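Putative MCP-type signal transduction protein (Campylobacter jejuni subsp. jejuni serotype O:2, PDB 4WY9) is the chemoreceptor Tlp1, whose periplasmic tandem-PAS domain probably recognises chemotactic ligands indirectly. Local coordinates at residues A[125-130]-A[156-161]. Numbering follows the deposited sequence.
Sequences SDEIAN and MNLEGQ
Glu127 OE1 takes the backbone N-H of Asn157 at 2.7 Å, and the bond is nearly straight (171°). The carboxylate offers the syn lone pair of OE1, on the side of OE2. CG of Glu127 is anti to the backbone N (chi1 -176°); the extended chain beyond CG brings the carboxylate to Asn157 N. OE1 also rests 3.4 Å from Met156 CB and 3.6 Å from Leu158 CD2, so apolar carbons line this oxygen beside its bond.

A second link runs through water. Ser125 caps the short helix: its OG accepts from Glu127 N at 2.9 Å. The same OG is hydrogen-bonded to a water, which donates to Asn157 O. Through this water, Ser125 links the start of the helix to the loop, close to the direct bond.

Beside the polar pair, Ile128 CD1 meets Met156 CE and Leu158 CD2, each at 4.0 Å. Ile128 crosses both side chains at about a right angle.

The loop is braced from within. Asn157 OD1 accepts from Gly160 N, an Asx motif, and its ND2 donates to Gly160 O from above the carbonyl plane.

The contact joins helix 126-129 to the loop between strands 154-156 and 163-173 of the first PDC sensor domain. Ile128 lies on Tyr80 and Leu158 on Phe78, both of strand 78-83, while Met156 packs on strand 163-173.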
loop_
_atom_site.group_PDB
_atom_site.type_symbol
_atom_site.label_atom_id
_atom_site.label_comp_id
_atom_site.label_asym_id
_atom_site.label_seq_id
_atom_site.Cartn_x
_atom_site.Cartn_y
_atom_site.Cartn_z
ATOM N N SER A 125 1.984 13.253 13.239
ATOM C CA SER A 125 1.507 12.452 14.309
ATOM C C SER A 125 2.428 11.305 14.585
ATOM O O SER A 125 3.142 10.845 13.694
ATOM C CB SER A 125 0.099 11.866 13.913
ATOM O OG SER A 125 -0.156 10.695 14.472
ATOM N N ASP A 126 2.431 10.820 15.822
ATOM C CA ASP A 126 3.221 9.644 16.170
ATOM C C ASP A 126 2.761 8.392 15.451
ATOM O O ASP A 126 3.482 7.379 15.435
ATOM C CB ASP A 126 3.208 9.442 17.695
ATOM C CG ASP A 126 4.176 10.402 18.377
ATOM O OD1 ASP A 126 5.304 10.543 17.892
ATOM O OD2 ASP A 126 3.809 11.016 19.391
ATOM N N GLU A 127 1.579 8.416 14.847
ATOM C CA GLU A 127 1.125 7.289 14.033
ATOM C C GLU A 127 2.162 6.986 12.952
ATOM O O GLU A 127 2.381 5.840 12.580
ATOM C CB GLU A 127 -0.211 7.595 13.404
ATOM C CG GLU A 127 -0.823 6.479 12.620
ATOM C CD GLU A 127 -2.333 6.636 12.442
ATOM O OE1 GLU A 127 -2.717 7.106 11.412
ATOM O OE2 GLU A 127 -3.073 6.379 13.391
ATOM N N ILE A 128 2.843 8.028 12.445
ATOM C CA ILE A 128 3.855 7.832 11.427
ATOM C C ILE A 128 5.109 7.165 12.018
ATOM O O ILE A 128 5.626 6.186 11.480
ATOM C CB ILE A 128 4.234 9.155 10.746
ATOM C CG1 ILE A 128 3.034 9.775 10.030
ATOM C CG2 ILE A 128 5.402 8.942 9.764
ATOM C CD1 ILE A 128 2.450 8.916 8.947
ATOM N N ALA A 129 5.592 7.699 13.126
ATOM C CA ALA A 129 6.792 7.191 13.741
ATOM C C ALA A 129 6.648 5.761 14.208
ATOM O O ALA A 129 7.613 5.011 14.246
ATOM C CB ALA A 129 7.239 8.091 14.889
ATOM N N ASN A 130 5.428 5.371 14.561
ATOM C CA ASN A 130 5.160 4.044 15.080
ATOM C C ASN A 130 4.716 3.013 14.044
ATOM O O ASN A 130 4.433 1.871 14.381
ATOM C CB ASN A 130 4.127 4.150 16.208
ATOM C CG ASN A 130 4.661 4.845 17.463
ATOM O OD1 ASN A 130 5.860 4.799 17.738
ATOM N ND2 ASN A 130 3.808 5.543 18.170
ATOM N N MET A 156 -5.418 3.891 9.267
ATOM C CA MET A 156 -4.699 5.112 9.652
ATOM C C MET A 156 -5.702 6.235 9.825
ATOM O O MET A 156 -6.832 6.187 9.329
ATOM C CB MET A 156 -3.660 5.502 8.626
ATOM C CG MET A 156 -2.545 4.526 8.470
ATOM S SD MET A 156 -1.293 5.058 7.277
ATOM C CE MET A 156 -0.427 6.304 8.194
ATOM N N ASN A 157 -5.280 7.270 10.527
ATOM C CA ASN A 157 -6.078 8.465 10.714
ATOM C C ASN A 157 -5.132 9.623 10.872
ATOM O O ASN A 157 -4.557 9.828 11.955
ATOM C CB ASN A 157 -7.035 8.339 11.907
ATOM C CG ASN A 157 -7.998 9.492 11.991
ATOM O OD1 ASN A 157 -7.647 10.645 11.679
ATOM N ND2 ASN A 157 -9.234 9.201 12.333
ATOM N N LEU A 158 -4.970 10.412 9.819
ATOM C CA LEU A 158 -3.993 11.518 9.829
ATOM C C LEU A 158 -4.631 12.891 9.805
ATOM O O LEU A 158 -4.000 13.865 10.220
ATOM C CB LEU A 158 -3.055 11.376 8.656
ATOM C CG LEU A 158 -2.211 10.103 8.641
ATOM C CD1 LEU A 158 -1.437 10.029 7.354
ATOM C CD2 LEU A 158 -1.286 10.049 9.835
ATOM N N GLU A 159 -5.881 12.984 9.347
ATOM C CA GLU A 159 -6.553 14.280 9.223
ATOM C C GLU A 159 -7.933 14.310 9.868
ATOM O O GLU A 159 -8.628 15.307 9.765
ATOM C CB GLU A 159 -6.683 14.673 7.758
ATOM C CG GLU A 159 -5.357 14.830 7.037
ATOM C CD GLU A 159 -5.560 15.155 5.576
ATOM O OE1 GLU A 159 -6.074 14.297 4.845
ATOM O OE2 GLU A 159 -5.196 16.302 5.182
ATOM N N GLY A 160 -8.273 13.297 10.636
ATOM C CA GLY A 160 -9.533 13.249 11.359
ATOM C C GLY A 160 -10.397 12.054 11.046
ATOM O O GLY A 160 -11.124 11.571 11.926
ATOM N N GLN A 161 -10.286 11.522 9.825
ATOM C CA GLN A 161 -11.113 10.387 9.435
ATOM C C GLN A 161 -10.250 9.177 9.171
ATOM O O GLN A 161 -9.183 9.271 8.620
ATOM C CB GLN A 161 -11.952 10.679 8.208
ATOM C CG GLN A 161 -12.703 12.022 8.215
ATOM C CD GLN A 161 -12.875 12.583 6.801
ATOM O OE1 GLN A 161 -12.167 12.185 5.841
ATOM N NE2 GLN A 161 -13.815 13.532 6.656
HETATM O O HOH W 1 -2.670 10.454 13.916
#